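Local coordinates for protein trichothecene 15-O-acetyltransferase TRI3 (Fusarium sporotrichioides, PDB 3FOT) that transfers an acetyl group to the 15-hydroxyl of trichothecene intermediates during the biosynthesis of T-2 toxin and related mycotoxins, at residues Glu76-Ala81 with Asp200-Val205; Ala81-Arg86 with Ser116-Ala121. All coordinates share one frame; numbering follows the deposited sequence.

Interaction 1 (Glu76-Ala81 with Asp200-Val205); sequences EMFELA and DLFRLV
Val-205 and Phe-78 meet in a CH-pi contact between helices 71-88 and 191-205. Methyl CG2 of Val-205 stands almost exactly on the ring normal, 3.9 Å from the centroid of the Phe-78 ring, and is about equally far from its carbon atoms. With CG1 of Val-205 between the backbone N and the carbonyl carbon (chi1 76°), CG2 falls anti to N and also touches Met-77 CB at 3.6 Å. The other methyl, CG1, reaches CZ of the same ring.

Phe-202 meets Phe-78 edge to edge, CD1 of Phe-202 lying 4.1 Å from CE1 of Phe-78, with neither ring stacked on the other.

The two short helical segments cross at 112°, with axes 8.7 Å apart, on one side of the mixed sheet that contains strand 177-184, in the chloramphenicol acetyltransferase-like fold shared by BAHD acyltransferases. Phe-78 and Phe-202 both rest on Ile-180 of that strand, and Leu-201 on Phe-182.

Aliphatic packing centres on Ala-81, whose small side chain permits close backbone approach: its CB lies 3.6 Å from Val-205 N, and the CA atoms of Ala-81 and Val-205 are 4.8 Å apart. CB of Leu-204 lies 4.0 Å from Ala-81 CB, while CD2 of Leu-201 and CD1 of Leu-204 both pack against Ala-81 O.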
# COMPACT_ATOMS: atom_id res chain seq x y z
N GLU A 76 -25.89 -0.63 5.25
CA GLU A 76 -26.62 0.62 4.98
C GLU A 76 -25.80 1.85 5.40
O GLU A 76 -25.69 2.84 4.66
CB GLU A 76 -28.01 0.60 5.64
CG GLU A 76 -28.82 1.84 5.30
CD GLU A 76 -30.10 2.01 6.14
OE1 GLU A 76 -30.31 1.27 7.12
OE2 GLU A 76 -30.87 2.94 5.78
N MET A 77 -25.22 1.79 6.60
CA MET A 77 -24.41 2.91 7.14
C MET A 77 -23.15 3.16 6.29
O MET A 77 -22.77 4.31 6.04
CB MET A 77 -24.02 2.62 8.60
CG MET A 77 -25.21 2.51 9.59
SD MET A 77 -24.58 1.76 11.11
CE MET A 77 -25.94 0.82 11.71
N PHE A 78 -22.51 2.09 5.84
CA PHE A 78 -21.28 2.25 5.03
C PHE A 78 -21.59 2.74 3.62
O PHE A 78 -20.77 3.38 2.98
CB PHE A 78 -20.47 0.96 5.02
CG PHE A 78 -19.50 0.88 6.16
CD1 PHE A 78 -18.33 1.64 6.15
CD2 PHE A 78 -19.77 0.08 7.25
CE1 PHE A 78 -17.44 1.58 7.24
CE2 PHE A 78 -18.90 0.01 8.34
CZ PHE A 78 -17.73 0.75 8.34
N GLU A 79 -22.79 2.44 3.13
CA GLU A 79 -23.21 3.00 1.84
C GLU A 79 -23.32 4.52 1.96
O GLU A 79 -22.85 5.27 1.10
CB GLU A 79 -24.55 2.40 1.41
CG GLU A 79 -24.45 0.96 0.89
CD GLU A 79 -25.85 0.37 0.73
OE1 GLU A 79 -26.82 1.14 0.85
OE2 GLU A 79 -25.98 -0.83 0.47
N LEU A 80 -23.93 4.97 3.05
CA LEU A 80 -24.08 6.40 3.34
C LEU A 80 -22.70 7.08 3.52
O LEU A 80 -22.44 8.12 2.92
CB LEU A 80 -24.97 6.59 4.58
CG LEU A 80 -26.43 6.20 4.33
CD1 LEU A 80 -27.18 6.15 5.66
CD2 LEU A 80 -27.10 7.19 3.39
N ALA A 81 -21.83 6.47 4.31
CA ALA A 81 -20.47 6.92 4.49
C ALA A 81 -19.71 6.98 3.16
O ALA A 81 -18.95 7.92 2.93
CB ALA A 81 -19.73 6.01 5.49
N ASP A 200 -11.19 7.80 6.65
CA ASP A 200 -12.31 8.69 6.33
C ASP A 200 -13.65 7.97 6.47
O ASP A 200 -14.58 8.51 7.04
CB ASP A 200 -12.17 9.25 4.91
CG ASP A 200 -10.97 10.19 4.76
OD1 ASP A 200 -10.53 10.79 5.76
OD2 ASP A 200 -10.46 10.31 3.64
N LEU A 201 -13.74 6.76 5.90
CA LEU A 201 -14.96 5.95 6.04
C LEU A 201 -15.29 5.68 7.51
O LEU A 201 -16.46 5.75 7.90
CB LEU A 201 -14.82 4.62 5.29
CG LEU A 201 -14.82 4.73 3.76
CD1 LEU A 201 -14.51 3.35 3.15
CD2 LEU A 201 -16.19 5.28 3.24
N PHE A 202 -14.28 5.37 8.31
CA PHE A 202 -14.52 5.10 9.75
C PHE A 202 -14.99 6.35 10.49
O PHE A 202 -15.83 6.25 11.41
CB PHE A 202 -13.28 4.48 10.43
CG PHE A 202 -13.01 3.04 10.04
CD1 PHE A 202 -13.88 2.33 9.19
CD2 PHE A 202 -11.90 2.38 10.57
CE1 PHE A 202 -13.62 0.98 8.86
CE2 PHE A 202 -11.63 1.04 10.22
CZ PHE A 202 -12.50 0.34 9.39
N ARG A 203 -14.49 7.52 10.09
CA ARG A 203 -15.02 8.78 10.61
C ARG A 203 -16.47 9.00 10.15
O ARG A 203 -17.38 9.19 10.96
CB ARG A 203 -14.15 9.94 10.15
CG ARG A 203 -14.85 11.30 10.25
CD ARG A 203 -13.85 12.39 9.85
NE ARG A 203 -13.18 12.22 8.55
CZ ARG A 203 -13.62 12.71 7.39
NH1 ARG A 203 -12.90 12.53 6.28
NH2 ARG A 203 -14.77 13.41 7.32
N LEU A 204 -16.68 8.95 8.85
CA LEU A 204 -17.97 9.29 8.22
C LEU A 204 -19.10 8.37 8.64
O LEU A 204 -20.23 8.82 8.85
CB LEU A 204 -17.83 9.35 6.70
CG LEU A 204 -16.96 10.50 6.18
CD1 LEU A 204 -16.52 10.24 4.75
CD2 LEU A 204 -17.73 11.86 6.31
N VAL A 205 -18.80 7.08 8.82
CA VAL A 205 -19.88 6.14 9.16
C VAL A 205 -20.48 6.48 10.55
O VAL A 205 -21.65 6.16 10.83
CB VAL A 205 -19.41 4.68 9.02
CG1 VAL A 205 -18.52 4.32 10.22
CG2 VAL A 205 -20.62 3.72 8.88

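Interaction 2 (Ala81-Arg86 with Ser116-Ala121); sequences ALLDAR and SARDWA
Arg-86 lays its side chain over one face of the Trp-120 indole, combining a cation-pi with a CH-pi interaction. CG is anti to the backbone N (chi1 178°), and the chain from there to NE is extended, carrying CD over the six-membered ring and NH1 on toward the five-membered one. CD is 3.6 Å from CZ3 of Trp-120. NH1 lies over the CD2-CG bond, 3.3 Å from Trp-120 CD2. The guanidinium is turned 79° from the indole plane and presents an edge to it, rather than stacking flat. NE of Arg-86 is also hydrogen-bonded to Tyr-108 OH, which probably helps to hold the group's rotation, and NH1 to a bound glycerol, probably from the crystallisation liquor.

The remaining side-chain contacts are apolar. Leu-82 crosses Trp-120 at about a right angle, its CG 3.5 Å from CH2 at the outer end of the indole, and CD2 of Leu-82 continues to Ala-121. Leu-83 enters as a knob into the hole formed by Ala-117, Arg-118, Trp-120 and Ala-121. Its CG meets Ala-121 CB at 3.7 Å, CD2 approaches the Trp-120 edge near the ring plane, and CD1 touches Arg-118 CG, the aliphatic part of that arginine, at 4.0 Å. Separately, methyl CD2 packs close against the backbone carbonyl Ala-117 O.

With the segment axes 9.7 Å apart and inclined at 115°, this is steeply crossed helix packing with a single leucine knob, and it joins helix 114-124 to the flank of helix 71-88 that faces away from helix 191-205 in this BAHD-superfamily acyltransferase.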
# COMPACT_ATOMS: atom_id res chain seq x y z
N ALA A 81 -21.83 6.47 4.31
CA ALA A 81 -20.47 6.92 4.49
C ALA A 81 -19.71 6.98 3.16
O ALA A 81 -18.95 7.92 2.93
CB ALA A 81 -19.73 6.01 5.49
N LEU A 82 -19.89 5.98 2.31
CA LEU A 82 -19.14 5.92 1.05
C LEU A 82 -19.56 7.06 0.10
O LEU A 82 -18.74 7.65 -0.63
CB LEU A 82 -19.36 4.57 0.37
CG LEU A 82 -18.62 4.35 -0.94
CD1 LEU A 82 -17.08 4.50 -0.81
CD2 LEU A 82 -18.96 2.95 -1.44
N LEU A 83 -20.85 7.37 0.13
CA LEU A 83 -21.33 8.54 -0.63
C LEU A 83 -20.69 9.85 -0.16
O LEU A 83 -20.23 10.65 -0.99
CB LEU A 83 -22.86 8.63 -0.59
CG LEU A 83 -23.60 7.53 -1.36
CD1 LEU A 83 -25.05 7.44 -0.91
CD2 LEU A 83 -23.48 7.76 -2.88
N ASP A 84 -20.65 10.07 1.16
CA ASP A 84 -19.99 11.25 1.70
C ASP A 84 -18.52 11.24 1.29
O ASP A 84 -17.96 12.28 0.95
CB ASP A 84 -20.06 11.27 3.24
CG ASP A 84 -21.46 11.48 3.76
OD1 ASP A 84 -22.34 11.96 2.98
OD2 ASP A 84 -21.67 11.17 4.97
N ALA A 85 -17.90 10.05 1.34
CA ALA A 85 -16.48 9.92 1.07
C ALA A 85 -16.18 10.20 -0.40
O ALA A 85 -15.14 10.77 -0.72
CB ALA A 85 -15.98 8.56 1.48
N ARG A 86 -17.10 9.81 -1.28
CA ARG A 86 -16.96 10.04 -2.72
C ARG A 86 -16.94 11.54 -2.97
O ARG A 86 -16.16 12.02 -3.79
CB ARG A 86 -18.10 9.40 -3.52
CG ARG A 86 -17.96 9.70 -5.04
CD ARG A 86 -18.91 8.92 -5.88
NE ARG A 86 -18.79 9.26 -7.30
CZ ARG A 86 -19.26 8.51 -8.29
NH1 ARG A 86 -19.87 7.35 -8.06
NH2 ARG A 86 -19.11 8.94 -9.56
N SER A 116 -28.42 7.30 -9.12
CA SER A 116 -27.30 6.61 -9.76
C SER A 116 -26.14 6.48 -8.76
O SER A 116 -25.50 5.43 -8.65
CB SER A 116 -26.82 7.46 -10.94
OG SER A 116 -25.81 6.79 -11.66
N ALA A 117 -25.89 7.56 -8.04
CA ALA A 117 -24.87 7.59 -6.99
C ALA A 117 -25.17 6.56 -5.90
O ALA A 117 -24.28 5.83 -5.45
CB ALA A 117 -24.80 8.98 -6.36
N ARG A 118 -26.43 6.50 -5.48
CA ARG A 118 -26.82 5.54 -4.47
C ARG A 118 -26.67 4.11 -4.99
O ARG A 118 -26.22 3.23 -4.26
CB ARG A 118 -28.24 5.85 -3.99
CG ARG A 118 -28.32 7.11 -3.15
CD ARG A 118 -29.70 7.31 -2.50
NE ARG A 118 -30.73 7.68 -3.47
CZ ARG A 118 -31.13 8.92 -3.72
NH1 ARG A 118 -32.08 9.14 -4.62
NH2 ARG A 118 -30.60 9.96 -3.07
N ASP A 119 -27.03 3.88 -6.26
CA ASP A 119 -26.84 2.57 -6.89
C ASP A 119 -25.36 2.19 -6.87
O ASP A 119 -25.02 1.05 -6.59
CB ASP A 119 -27.31 2.57 -8.35
CG ASP A 119 -28.81 2.69 -8.49
OD1 ASP A 119 -29.52 2.53 -7.48
OD2 ASP A 119 -29.25 2.94 -9.63
N TRP A 120 -24.51 3.15 -7.21
CA TRP A 120 -23.07 2.93 -7.22
C TRP A 120 -22.57 2.49 -5.81
O TRP A 120 -21.87 1.49 -5.69
CB TRP A 120 -22.28 4.16 -7.71
CG TRP A 120 -20.81 4.11 -7.35
CD1 TRP A 120 -19.82 3.43 -8.00
CD2 TRP A 120 -20.20 4.71 -6.19
NE1 TRP A 120 -18.63 3.58 -7.33
CE2 TRP A 120 -18.82 4.37 -6.23
CE3 TRP A 120 -20.68 5.50 -5.13
CZ2 TRP A 120 -17.92 4.78 -5.23
CZ3 TRP A 120 -19.77 5.94 -4.14
CH2 TRP A 120 -18.40 5.56 -4.20
N ALA A 121 -22.91 3.26 -4.78
CA ALA A 121 -22.46 2.95 -3.41
C ALA A 121 -22.96 1.57 -2.92
O ALA A 121 -22.20 0.78 -2.36
CB ALA A 121 -22.87 4.08 -2.43

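Interactions 1 and 2 both use helix 71-88 and share Ala-81, although this residue makes cross-helix contacts only in interaction 1. Residues 76-81 meet 200-205 in a buried interface beside the mixed sheet that contains strand 177-184, where aromatic and aliphatic groups do the packing. Residues 81-86 meet 116-121 nearer the surface; there a cation-pi pair joins the leucine and alanine contacts, and the exposed Arg-118 lies at the margin. The centres are 10 Å apart, and the two contacts touch directly: Leu-201 CD2 packs on Ala-85 CB at 3.7 Å, and Glu-79 O approaches Ala-121 CB. Helix 71-88 thus lies between helices 191-205 and 114-124.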